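PDB 2ZQK: putative translocated intimin receptor protein (Translocated intimin receptor Tir) from Escherichia coli, which serves in the host cell membrane as the receptor for bacterial intimin, fixing the bacterium to the cell surface and triggering actin pedestal formation. Local coordinates for residues Q15-A20 against G41-D46. Numbering follows the deposited sequence.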
ATOM      1  N   GLN B  15     -27.180  16.635   0.753  1.00 57.33           N
ATOM      2  CA  GLN B  15     -26.108  17.243  -0.008  1.00 57.84           C
ATOM      3  C   GLN B  15     -24.918  17.655   0.853  1.00 58.86           C
ATOM      4  O   GLN B  15     -23.772  17.317   0.546  1.00 59.55           O
ATOM      5  CB  GLN B  15     -26.639  18.450  -0.747  1.00 59.37           C
ATOM      6  CG  GLN B  15     -25.618  19.134  -1.597  1.00 63.11           C
ATOM      7  CD  GLN B  15     -25.965  20.584  -1.798  1.00 66.08           C
ATOM      8  OE1 GLN B  15     -27.053  20.914  -2.287  1.00 64.84           O
ATOM      9  NE2 GLN B  15     -25.051  21.470  -1.407  1.00 65.85           N
ATOM     10  N   LEU B  16     -25.184  18.387   1.928  1.00 68.47           N
ATOM     11  CA  LEU B  16     -24.108  18.821   2.812  1.00 65.43           C
ATOM     12  C   LEU B  16     -23.421  17.638   3.481  1.00 65.91           C
ATOM     13  O   LEU B  16     -22.200  17.644   3.664  1.00 68.27           O
ATOM     14  CB  LEU B  16     -24.640  19.784   3.865  1.00 55.56           C
ATOM     15  CG  LEU B  16     -25.017  21.162   3.299  1.00 54.88           C
ATOM     16  CD1 LEU B  16     -25.994  21.854   4.236  1.00 57.57           C
ATOM     17  CD2 LEU B  16     -23.761  22.008   3.093  1.00 46.27           C
ATOM     18  N   THR B  17     -24.193  16.617   3.841  1.00 51.67           N
ATOM     19  CA  THR B  17     -23.602  15.447   4.472  1.00 49.57           C
ATOM     20  C   THR B  17     -22.692  14.780   3.471  1.00 46.59           C
ATOM     21  O   THR B  17     -21.514  14.530   3.772  1.00 41.20           O
ATOM     22  CB  THR B  17     -24.656  14.435   4.917  1.00 61.51           C
ATOM     23  OG1 THR B  17     -25.479  15.023   5.936  1.00 68.18           O
ATOM     24  CG2 THR B  17     -23.983  13.177   5.467  1.00 56.59           C
ATOM     25  N   LYS B  18     -23.238  14.503   2.279  1.00 49.43           N
ATOM     26  CA  LYS B  18     -22.476  13.866   1.203  1.00 46.83           C
ATOM     27  C   LYS B  18     -21.184  14.626   0.941  1.00 47.18           C
ATOM     28  O   LYS B  18     -20.100  14.033   0.898  1.00 47.53           O
ATOM     29  CB  LYS B  18     -23.268  13.822  -0.099  1.00 44.71           C
ATOM     30  CG  LYS B  18     -22.472  13.196  -1.270  1.00 52.73           C
ATOM     31  CD  LYS B  18     -22.821  13.837  -2.596  1.00 53.80           C
ATOM     32  CE  LYS B  18     -22.472  15.310  -2.567  1.00 60.13           C
ATOM     33  NZ  LYS B  18     -22.987  16.076  -3.738  1.00 66.29           N
ATOM     34  N   GLU B  19     -21.308  15.935   0.759  1.00 53.53           N
ATOM     35  CA  GLU B  19     -20.140  16.762   0.509  1.00 58.28           C
ATOM     36  C   GLU B  19     -19.102  16.665   1.620  1.00 58.55           C
ATOM     37  O   GLU B  19     -17.915  16.476   1.343  1.00 60.59           O
ATOM     38  CB  GLU B  19     -20.551  18.219   0.311  1.00 59.91           C
ATOM     39  CG  GLU B  19     -21.095  18.495  -1.074  1.00 60.87           C
ATOM     40  CD  GLU B  19     -21.601  19.912  -1.255  1.00 70.65           C
ATOM     41  OE1 GLU B  19     -22.071  20.217  -2.371  1.00 79.65           O
ATOM     42  OE2 GLU B  19     -21.535  20.716  -0.299  1.00 69.55           O
ATOM     43  N   ALA B  20     -19.548  16.771   2.873  1.00 50.91           N
ATOM     44  CA  ALA B  20     -18.645  16.718   4.028  1.00 49.50           C
ATOM     45  C   ALA B  20     -17.887  15.399   4.176  1.00 50.09           C
ATOM     46  O   ALA B  20     -16.800  15.352   4.762  1.00 48.90           O
ATOM     47  CB  ALA B  20     -19.423  17.020   5.301  1.00 80.85           C
ATOM     48  N   GLY B  41     -17.829   5.555   9.366  1.00 55.66           N
ATOM     49  CA  GLY B  41     -19.091   5.781   8.683  1.00 52.08           C
ATOM     50  C   GLY B  41     -19.893   6.869   9.360  1.00 52.44           C
ATOM     51  O   GLY B  41     -21.043   7.130   9.001  1.00 54.94           O
ATOM     52  N   VAL B  42     -19.272   7.515  10.341  1.00 56.36           N
ATOM     53  CA  VAL B  42     -19.920   8.572  11.094  1.00 54.17           C
ATOM     54  C   VAL B  42     -19.099   9.852  11.064  1.00 55.40           C
ATOM     55  O   VAL B  42     -17.880   9.812  11.194  1.00 55.79           O
ATOM     56  CB  VAL B  42     -20.120   8.146  12.558  1.00 42.86           C
ATOM     57  CG1 VAL B  42     -20.859   9.235  13.321  1.00 47.07           C
ATOM     58  CG2 VAL B  42     -20.901   6.857  12.619  1.00 40.86           C
ATOM     59  N   LEU B  43     -19.774  10.988  10.898  1.00 58.41           N
ATOM     60  CA  LEU B  43     -19.112  12.290  10.855  1.00 58.02           C
ATOM     61  C   LEU B  43     -18.897  12.879  12.238  1.00 60.33           C
ATOM     62  O   LEU B  43     -19.618  12.566  13.189  1.00 62.42           O
ATOM     63  CB  LEU B  43     -19.939  13.283  10.054  1.00 42.06           C
ATOM     64  CG  LEU B  43     -20.214  13.047   8.576  1.00 40.36           C
ATOM     65  CD1 LEU B  43     -21.308  14.025   8.170  1.00 36.00           C
ATOM     66  CD2 LEU B  43     -18.940  13.238   7.721  1.00 28.13           C
ATOM     67  N   LYS B  44     -17.910  13.758  12.329  1.00 54.10           N
ATOM     68  CA  LYS B  44     -17.572  14.419  13.576  1.00 56.09           C
ATOM     69  C   LYS B  44     -18.754  15.246  14.076  1.00 57.50           C
ATOM     70  O   LYS B  44     -19.299  16.064  13.331  1.00 59.28           O
ATOM     71  CB  LYS B  44     -16.342  15.298  13.351  1.00 51.61           C
ATOM     72  CG  LYS B  44     -15.088  14.490  13.026  1.00 52.27           C
ATOM     73  CD  LYS B  44     -13.873  15.375  12.839  1.00 59.36           C
ATOM     74  CE  LYS B  44     -12.600  14.546  12.831  1.00 60.66           C
ATOM     75  NZ  LYS B  44     -11.386  15.416  12.830  1.00 66.93           N
ATOM     76  N   ASP B  45     -19.141  15.043  15.335  1.00 56.22           N
ATOM     77  CA  ASP B  45     -20.285  15.753  15.913  1.00 57.36           C
ATOM     78  C   ASP B  45     -20.431  17.221  15.497  1.00 59.20           C
ATOM     79  O   ASP B  45     -21.554  17.682  15.248  1.00 56.79           O
ATOM     80  CB  ASP B  45     -20.260  15.649  17.437  1.00 64.18           C
ATOM     81  CG  ASP B  45     -20.230  14.206  17.920  1.00 70.41           C
ATOM     82  OD1 ASP B  45     -20.459  13.291  17.097  1.00 73.74           O
ATOM     83  OD2 ASP B  45     -19.980  13.983  19.125  1.00 74.40           O
ATOM     84  N   ASP B  46     -19.313  17.946  15.416  1.00 63.53           N
ATOM     85  CA  ASP B  46     -19.327  19.359  15.016  1.00 64.01           C
ATOM     86  C   ASP B  46     -19.990  19.534  13.664  1.00 60.40           C
ATOM     87  O   ASP B  46     -20.824  20.419  13.486  1.00 58.86           O
ATOM     88  CB  ASP B  46     -17.916  19.925  14.888  1.00 89.23           C
ATOM     89  CG  ASP B  46     -17.091  19.716  16.117  1.00 97.28           C
ATOM     90  OD1 ASP B  46     -17.536  20.134  17.209  1.00108.91           O
ATOM     91  OD2 ASP B  46     -15.992  19.139  15.983  1.00 97.39           O
TER
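Over one face of the Ala-20 carbonyl group lies the CD2 methyl of Leu-43, 4.2 Å from Ala-20 O. This is a van der Waals contact; the polar need of the oxygen is met by a hydrogen bond accepted from Asn-26 ND2. The CB of Ala-20 points at the same leucine, 4.5 Å from Leu-43 CD2, with CD1 a little farther off. The touch is light, and a lone methyl here is consistent with the leucine end resting against this turn of the helix. Nearly one helical turn earlier, Thr-17 CG2 meets Leu-43 CD1 at 3.9 Å. A chi1 of -64° sets OG1 beside the backbone N and leaves CG2 anti to it, so that the methyl reaches the leucine while OG1 hydrogen-bonds Arg-13 O. Threonine thus offers a greasy surface and satisfies its own hydroxyl within the helix.

The intimin-binding domain of Tir is a helix, a beta hairpin and a second, long helix. Here the end of helix 7-21 meets the short strand 42-43, which leads from the corner after the hairpin into helix 45-67. The backbones stay well apart, with Ala-20 CA and Leu-43 CA 8.2 Å from each other, and the leucine side chain bridges the distance. Leucine suits the junction: it is buried, and its branched end sends CD1 to Thr-17 and CD2 to Ala-20. Only 116 Å² is buried between the two segments, more than half of it on Leu-43. The long helix closes in on the same spot, Val-47 touching Ala-20 and Val-48 touching Leu-43. Thr-17 also packs on Lys-18 of the second Tir subunit.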